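Local coordinates for protein glycosyl hyrolase, family 3 (Deinococcus radiodurans, PDB 3TEV) that probably hydrolyses O-glycosidic bonds as a family 3 glycoside hydrolase, at residues 52-55 with 59-62; 62-67 with 75-80; 34-39 with 68-73. One frame throughout, in Å; residues are numbered along the deposited sequence. Where two conformers were deposited one is given.

Interaction 1 of 3, residues 52-55 with 59-62; sequences KNVE and QLRR
Gln-59, in the first turns of helix 57-71, grips the preceding loop at Asn-53 and Glu-55 with both ends of its amide. NE2 of Gln-59 donates to O of Asn-53 at 2.9 Å. This bond is bent, with an N-H...O angle of 135°. OE1 of Gln-59 accepts from N of Glu-55 at 2.8 Å, and that bond is straighter. The backbone N-H comes from above the carbonyl plane of the amide, 46° out of it. CG of Gln-59 lies anti to the backbone N, and a bend at chi2 (-80°) turns the amide to the loop. The amide has further partners. NE2 also donates to O of Pro-29, and OE1 also accepts from N of Ser-56. The side chain of Asn-53 looks elsewhere: OD1 takes N of Phe-50, and ND2 gives to O of Leu-26 and O of Gly-28. Beside the polar pair, CG2 of Val-54 meets CD2 of Leu-60 at 4.2 Å. One buried, uncharged amide thus serves two donors and two acceptors. These bonds fix its rotation and tie the turn after strand 46-49 to the start of the helix.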
loop_
_atom_site.group_PDB
_atom_site.type_symbol
_atom_site.label_atom_id
_atom_site.label_comp_id
_atom_site.label_asym_id
_atom_site.label_seq_id
_atom_site.Cartn_x
_atom_site.Cartn_y
_atom_site.Cartn_z
ATOM N N LYS A 52 7.158 15.557 5.112
ATOM C CA LYS A 52 6.897 16.298 6.343
ATOM C C LYS A 52 7.425 15.603 7.619
ATOM O O LYS A 52 7.495 16.232 8.667
ATOM C CB LYS A 52 5.391 16.569 6.487
ATOM C CG LYS A 52 4.531 15.299 6.705
ATOM C CD LYS A 52 3.083 15.635 7.034
ATOM C CE LYS A 52 2.207 14.414 6.806
ATOM N NZ LYS A 52 0.957 14.467 7.589
ATOM N N ASN A 53 7.763 14.311 7.545
ATOM C CA ASN A 53 8.258 13.582 8.735
ATOM C C ASN A 53 9.764 13.321 8.733
ATOM O O ASN A 53 10.277 12.692 9.671
ATOM C CB ASN A 53 7.546 12.236 8.898
ATOM C CG ASN A 53 6.035 12.339 8.756
ATOM O OD1 ASN A 53 5.466 11.885 7.750
ATOM N ND2 ASN A 53 5.374 12.930 9.759
ATOM N N VAL A 54 10.453 13.791 7.687
ATOM C CA VAL A 54 11.850 13.426 7.410
ATOM C C VAL A 54 12.750 14.658 7.310
ATOM O O VAL A 54 12.556 15.505 6.440
ATOM C CB VAL A 54 11.971 12.601 6.092
ATOM C CG1 VAL A 54 13.443 12.289 5.748
ATOM C CG2 VAL A 54 11.157 11.322 6.173
ATOM N N GLU A 55 13.733 14.742 8.203
ATOM C CA GLU A 55 14.704 15.837 8.199
ATOM C C GLU A 55 16.132 15.326 8.033
ATOM O O GLU A 55 16.872 15.813 7.180
ATOM C CB GLU A 55 14.591 16.678 9.470
ATOM C CG GLU A 55 13.331 17.508 9.541
ATOM C CD GLU A 55 13.250 18.355 10.805
ATOM O OE1 GLU A 55 12.644 19.451 10.733
ATOM O OE2 GLU A 55 13.787 17.935 11.867
ATOM N N GLN A 59 17.329 12.090 13.122
ATOM C CA GLN A 59 15.977 12.441 13.558
ATOM C C GLN A 59 15.008 11.309 13.210
ATOM O O GLN A 59 14.174 10.928 14.024
ATOM C CB GLN A 59 15.535 13.785 12.947
ATOM C CG GLN A 59 14.018 14.018 12.868
ATOM C CD GLN A 59 13.386 13.305 11.672
ATOM O OE1 GLN A 59 13.972 13.259 10.590
ATOM N NE2 GLN A 59 12.207 12.717 11.878
ATOM N N LEU A 60 15.142 10.773 12.004
ATOM C CA LEU A 60 14.261 9.716 11.536
ATOM C C LEU A 60 14.427 8.446 12.366
ATOM O O LEU A 60 13.438 7.773 12.693
ATOM C CB LEU A 60 14.485 9.452 10.052
ATOM C CG LEU A 60 13.523 8.539 9.300
ATOM C CD1 LEU A 60 12.066 8.895 9.548
ATOM C CD2 LEU A 60 13.842 8.580 7.807
ATOM N N ARG A 61 15.670 8.141 12.725
ATOM C CA ARG A 61 15.959 6.996 13.581
ATOM C C ARG A 61 15.294 7.153 14.947
ATOM O O ARG A 61 14.744 6.194 15.475
ATOM C CB ARG A 61 17.469 6.789 13.751
ATOM C CG ARG A 61 17.833 5.542 14.558
ATOM C CD ARG A 61 19.346 5.268 14.567
ATOM N NE ARG A 61 19.863 4.822 13.260
ATOM C CZ ARG A 61 20.543 5.586 12.394
ATOM N NH1 ARG A 61 20.965 5.075 11.242
ATOM N NH2 ARG A 61 20.815 6.861 12.670
ATOM N N ARG A 62 15.366 8.362 15.502
ATOM C CA ARG A 62 14.699 8.709 16.750
ATOM C C ARG A 62 13.167 8.570 16.611
ATOM O O ARG A 62 12.515 7.954 17.455
ATOM C CB ARG A 62 15.106 10.125 17.187
ATOM C CG ARG A 62 14.748 10.509 18.634
ATOM C CD ARG A 62 15.106 11.981 18.949
ATOM N NE ARG A 62 16.382 12.405 18.341
ATOM C CZ ARG A 62 16.501 13.306 17.356
ATOM N NH1 ARG A 62 17.707 13.614 16.867
ATOM N NH2 ARG A 62 15.417 13.908 16.858
#

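Interaction 2 of 3, residues 62-67 with 75-80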
loop_
_atom_site.group_PDB
_atom_site.type_symbol
_atom_site.label_atom_id
_atom_site.label_comp_id
_atom_site.label_asym_id
_atom_site.label_seq_id
_atom_site.Cartn_x
_atom_site.Cartn_y
_atom_site.Cartn_z
ATOM N N ARG A 62 15.366 8.362 15.502
ATOM C CA ARG A 62 14.699 8.709 16.750
ATOM C C ARG A 62 13.167 8.570 16.611
ATOM O O ARG A 62 12.515 7.954 17.455
ATOM C CB ARG A 62 15.106 10.125 17.187
ATOM C CG ARG A 62 14.748 10.509 18.634
ATOM C CD ARG A 62 15.106 11.981 18.949
ATOM N NE ARG A 62 16.382 12.405 18.341
ATOM C CZ ARG A 62 16.501 13.306 17.356
ATOM N NH1 ARG A 62 17.707 13.614 16.867
ATOM N NH2 ARG A 62 15.417 13.908 16.858
ATOM N N LEU A 63 12.614 9.083 15.519
ATOM C CA LEU A 63 11.171 9.003 15.286
ATOM C C LEU A 63 10.645 7.559 15.180
ATOM O O LEU A 63 9.629 7.232 15.784
ATOM C CB LEU A 63 10.771 9.826 14.058
ATOM C CG LEU A 63 9.310 9.723 13.623
ATOM C CD1 LEU A 63 8.329 10.182 14.739
ATOM C CD2 LEU A 63 9.071 10.510 12.372
ATOM N N CYS A 64 11.345 6.700 14.441
ATOM C CA CYS A 64 10.909 5.324 14.251
ATOM C C CYS A 64 11.109 4.465 15.494
ATOM O O CYS A 64 10.329 3.525 15.732
ATOM C CB CYS A 64 11.587 4.701 13.038
ATOM S SG CYS A 64 11.106 5.570 11.530
ATOM N N ALA A 65 12.138 4.794 16.287
ATOM C CA ALA A 65 12.370 4.090 17.538
ATOM C C ALA A 65 11.240 4.432 18.486
ATOM O O ALA A 65 10.669 3.542 19.109
ATOM C CB ALA A 65 13.749 4.438 18.156
ATOM N N ASP A 66 10.897 5.714 18.570
ATOM C CA ASP A 66 9.754 6.130 19.378
ATOM C C ASP A 66 8.447 5.429 18.949
ATOM O O ASP A 66 7.665 4.975 19.793
ATOM C CB ASP A 66 9.596 7.648 19.327
ATOM C CG ASP A 66 10.748 8.383 20.002
ATOM O OD1 ASP A 66 11.563 7.761 20.733
ATOM O OD2 ASP A 66 10.859 9.602 19.783
ATOM N N LEU A 67 8.224 5.332 17.641
ATOM C CA LEU A 67 6.999 4.721 17.127
ATOM C C LEU A 67 6.955 3.252 17.468
ATOM O O LEU A 67 5.905 2.726 17.807
ATOM C CB LEU A 67 6.890 4.889 15.619
ATOM C CG LEU A 67 6.490 6.284 15.167
ATOM C CD1 LEU A 67 6.863 6.519 13.652
ATOM C CD2 LEU A 67 5.004 6.502 15.462
ATOM N N ALA A 75 4.180 -3.245 15.082
ATOM C CA ALA A 75 4.333 -1.986 14.355
ATOM C C ALA A 75 4.637 -2.187 12.864
ATOM O O ALA A 75 5.592 -2.886 12.504
ATOM C CB ALA A 75 5.438 -1.135 14.992
ATOM N N LEU A 76 3.816 -1.591 12.013
ATOM C CA LEU A 76 4.181 -1.399 10.608
ATOM C C LEU A 76 4.499 0.086 10.404
ATOM O O LEU A 76 3.632 0.960 10.586
ATOM C CB LEU A 76 3.086 -1.885 9.657
ATOM C CG LEU A 76 2.827 -3.404 9.723
ATOM C CD1 LEU A 76 1.436 -3.788 9.135
ATOM C CD2 LEU A 76 3.963 -4.244 9.083
ATOM N N ILE A 77 5.762 0.360 10.091
ATOM C CA ILE A 77 6.230 1.714 9.879
ATOM C C ILE A 77 6.681 1.821 8.425
ATOM O O ILE A 77 7.751 1.299 8.032
ATOM C CB ILE A 77 7.346 2.128 10.880
ATOM C CG1 ILE A 77 6.812 2.037 12.314
ATOM C CG2 ILE A 77 7.772 3.583 10.612
ATOM C CD1 ILE A 77 7.864 1.960 13.431
ATOM N N ALA A 78 5.830 2.465 7.632
ATOM C CA ALA A 78 5.991 2.531 6.197
ATOM C C ALA A 78 6.509 3.898 5.799
ATOM O O ALA A 78 6.317 4.881 6.517
ATOM C CB ALA A 78 4.665 2.248 5.492
ATOM N N ILE A 79 7.154 3.954 4.640
ATOM C CA ILE A 79 7.534 5.217 4.057
ATOM C C ILE A 79 7.153 5.197 2.583
ATOM O O ILE A 79 7.176 4.152 1.935
ATOM C CB ILE A 79 9.057 5.510 4.241
ATOM C CG1 ILE A 79 9.404 6.929 3.741
ATOM C CG2 ILE A 79 9.913 4.439 3.532
ATOM C CD1 ILE A 79 10.710 7.496 4.310
ATOM N N ASP A 80 6.791 6.356 2.056
ATOM C CA ASP A 80 6.556 6.462 0.638
ATOM C C ASP A 80 7.802 7.049 -0.053
ATOM O O ASP A 80 7.928 8.263 -0.154
ATOM C CB ASP A 80 5.289 7.277 0.348
ATOM C CG ASP A 80 4.785 7.087 -1.092
ATOM O OD1 ASP A 80 5.524 6.500 -1.927
ATOM O OD2 ASP A 80 3.651 7.526 -1.393
#
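The CA atoms of Cys-64 on helix 57-71 and Ile-77 on strand 76-79 are 7.4 Å apart, and this is the closest CA pair of the two segments. The contact is apolar and all three touching residues are buried. Ile-77 makes every contact on the strand side. Its CB points at the helix, and its two branches reach different parts of it. CG1 stands anti to the carbonyl carbon (chi1 -60°), and the chain runs on extended to CD1. That methyl arrives on the helix between Cys-64 and Leu-67, one turn apart. It lies 3.7 Å from O of Cys-64 and 3.8 Å from CB of Leu-67. The other branch, CG2, lies anti to the backbone N and meets SG of Cys-64 at 4.0 Å. Leu-67 touches through the root of its side chain, at CB, rather than through its methyls. The sulfur of Cys-64 acts here as an apolar surface. The Cys-64 side chain also packs on Leu-49 of strand 46-49 and on Ile-126, and Ile-77 too rests on Leu-49. The helix therefore sits over two neighbouring strands. On the strand itself, N of Ile-77 bonds to OD1 of Asn-127, while O of Ala-75 accepts from ND2 of the same residue. Strand 46-49, helix 57-71 and strand 76-79 form one beta-alpha-beta crossover with parallel strands. A strand side chain pressed into the inner face of the connecting helix is the usual packing in the TIM barrel, the fold of the family 3 N-terminal domain.

Interaction 3 of 3, residues 34-39 with 68-73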
loop_
_atom_site.group_PDB
_atom_site.type_symbol
_atom_site.label_atom_id
_atom_site.label_comp_id
_atom_site.label_asym_id
_atom_site.label_seq_id
_atom_site.Cartn_x
_atom_site.Cartn_y
_atom_site.Cartn_z
ATOM N N ASP A 34 0.917 14.093 22.551
ATOM C CA ASP A 34 -0.491 13.926 22.171
ATOM C C ASP A 34 -0.631 12.865 21.093
ATOM O O ASP A 34 -1.550 12.047 21.128
ATOM C CB ASP A 34 -1.135 15.256 21.737
ATOM C CG ASP A 34 -1.375 16.225 22.919
ATOM O OD1 ASP A 34 -1.603 15.769 24.071
ATOM O OD2 ASP A 34 -1.359 17.462 22.703
ATOM N N THR A 35 0.305 12.848 20.157
ATOM C CA THR A 35 0.313 11.826 19.115
ATOM C C THR A 35 0.584 10.449 19.722
ATOM O O THR A 35 -0.082 9.477 19.368
ATOM C CB THR A 35 1.312 12.176 17.987
ATOM O OG1 THR A 35 0.952 13.452 17.429
ATOM C CG2 THR A 35 1.303 11.135 16.882
ATOM N N ALA A 36 1.530 10.370 20.658
ATOM C CA ALA A 36 1.803 9.117 21.357
ATOM C C ALA A 36 0.547 8.628 22.090
ATOM O O ALA A 36 0.200 7.448 22.001
ATOM C CB ALA A 36 2.951 9.291 22.337
ATOM N N ALA A 37 -0.119 9.536 22.809
ATOM C CA ALA A 37 -1.314 9.187 23.577
ATOM C C ALA A 37 -2.396 8.661 22.621
ATOM O O ALA A 37 -3.063 7.678 22.893
ATOM C CB ALA A 37 -1.838 10.416 24.375
ATOM N N TYR A 38 -2.517 9.308 21.473
ATOM C CA TYR A 38 -3.501 8.941 20.467
ATOM C C TYR A 38 -3.234 7.559 19.815
ATOM O O TYR A 38 -4.149 6.746 19.710
ATOM C CB TYR A 38 -3.524 10.063 19.437
ATOM C CG TYR A 38 -4.339 9.816 18.212
ATOM C CD1 TYR A 38 -5.717 10.048 18.214
ATOM C CD2 TYR A 38 -3.728 9.405 17.023
ATOM C CE1 TYR A 38 -6.475 9.844 17.087
ATOM C CE2 TYR A 38 -4.484 9.200 15.870
ATOM C CZ TYR A 38 -5.855 9.433 15.921
ATOM O OH TYR A 38 -6.608 9.254 14.800
ATOM N N LEU A 39 -1.997 7.294 19.387
ATOM C CA LEU A 39 -1.650 5.962 18.890
ATOM C C LEU A 39 -1.977 4.860 19.907
ATOM O O LEU A 39 -2.545 3.816 19.571
ATOM C CB LEU A 39 -0.166 5.883 18.533
ATOM C CG LEU A 39 0.299 6.729 17.343
ATOM C CD1 LEU A 39 1.824 6.924 17.349
ATOM C CD2 LEU A 39 -0.192 6.136 16.016
ATOM N N ARG A 68 8.105 2.597 17.384
ATOM C CA ARG A 68 8.179 1.208 17.728
ATOM C C ARG A 68 7.913 0.993 19.222
ATOM O O ARG A 68 7.285 0.005 19.601
ATOM C CB ARG A 68 9.539 0.615 17.321
ATOM C CG ARG A 68 9.831 -0.745 17.952
ATOM C CD ARG A 68 8.820 -1.820 17.503
ATOM N NE ARG A 68 9.139 -3.118 18.093
ATOM C CZ ARG A 68 8.817 -3.483 19.335
ATOM N NH1 ARG A 68 8.165 -2.649 20.148
ATOM N NH2 ARG A 68 9.159 -4.693 19.770
ATOM N N GLU A 69 8.385 1.915 20.060
ATOM C CA GLU A 69 8.179 1.808 21.499
ATOM C C GLU A 69 6.698 1.975 21.853
ATOM O O GLU A 69 6.160 1.213 22.648
ATOM C CB GLU A 69 9.052 2.817 22.251
ATOM C CG GLU A 69 8.735 2.938 23.743
ATOM C CD GLU A 69 9.043 1.672 24.526
ATOM O OE1 GLU A 69 9.886 0.868 24.062
ATOM O OE2 GLU A 69 8.452 1.481 25.613
ATOM N N VAL A 70 6.039 2.950 21.228
ATOM C CA VAL A 70 4.625 3.214 21.478
ATOM C C VAL A 70 3.725 2.121 20.895
ATOM O O VAL A 70 2.834 1.650 21.569
ATOM C CB VAL A 70 4.227 4.618 20.946
ATOM C CG1 VAL A 70 2.723 4.910 21.151
ATOM C CG2 VAL A 70 5.067 5.682 21.633
HETATM N N MSE A 71 3.976 1.702 19.656
HETATM C CA MSE A 71 3.083 0.782 18.949
HETATM C C MSE A 71 3.309 -0.714 19.244
HETATM O O MSE A 71 2.409 -1.528 19.027
HETATM C CB MSE A 71 3.149 1.039 17.438
HETATM C CG MSE A 71 2.790 2.482 17.030
HETATM SE SE MSE A 71 3.205 2.848 15.146
HETATM C CE MSE A 71 1.647 2.064 14.450
ATOM N N GLY A 72 4.499 -1.087 19.710
ATOM C CA GLY A 72 4.758 -2.471 20.115
ATOM C C GLY A 72 5.228 -3.327 18.944
ATOM O O GLY A 72 5.471 -2.825 17.838
ATOM N N GLU A 73 5.325 -4.630 19.180
ATOM C CA GLU A 73 5.997 -5.529 18.254
ATOM C C GLU A 73 5.349 -5.659 16.905
ATOM O O GLU A 73 6.033 -6.023 15.961
ATOM C CB GLU A 73 6.157 -6.941 18.850
ATOM C CG GLU A 73 4.822 -7.591 19.253
ATOM C CD GLU A 73 4.992 -9.000 19.873
ATOM O OE1 GLU A 73 5.728 -9.838 19.303
ATOM O OE2 GLU A 73 4.377 -9.260 20.923
#
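Val-70 and Leu-39 carry this contact between helix 57-71 and helix 33-42, with Ala-36 beside them. The CA atoms of Ala-36 and Val-70 are 6.5 Å apart, a close approach that the small alanine side chain permits. Val-70 points at the other helix and straddles one turn of it. Its CG1 lies anti to the backbone N (chi1 178°), which carries that methyl between Ala-36 and Leu-39. CG1 of Val-70 is 3.7 Å from O of Ala-36 and 4.0 Å from CB of Leu-39. The second methyl, CG2 of Val-70, meets CB of Ala-36 at 4.2 Å. All of these meetings are apolar or of a methyl against a carbonyl oxygen. The two helices follow strands 22-24 and 46-49, which are neighbours in the parallel sheet. They are thus adjacent members of the helical layer outside a TIM-barrel sheet, and the contact joins them flank to flank. Leu-39 is the buried, inward member. Its CB points toward helix 57-71, and its side chain also rests on Ile-24 of strand 22-24 and on Ile-44. CD1 of Leu-39 comes within 4.6 Å of CG of Met-71, a selenomethionine, in a looser approach. The chain leaves the helix just beyond, at Gly-72, where phi becomes positive (88°). Val-70 has a further neighbour in Leu-31. Ala-36 and Val-70 are partly exposed, so this end of the contact lies nearer the protein surface.

Helix 57-71 takes part in all three interactions. Interaction 1 holds its start to the loop after strand 46-49. Interaction 2 seats its middle on strand 76-79, and 3 sets its end against helix 33-42. Centres lie about 9 Å apart for interactions 1 and 2, about 10 Å for 2 and 3, and about 16 Å for 1 and 3. Interactions 1 and 2 touch at Asn-53 and Leu-63, and 2 and 3 at Leu-67 and Leu-39. Along the chain, interaction 2 begins at Arg-62, where 1 ends. Interactions 2 and 3 cross, their segments alternating, and 1 is nested within the span of 3. Together they fix one barrel helix at its start, inner face and flank.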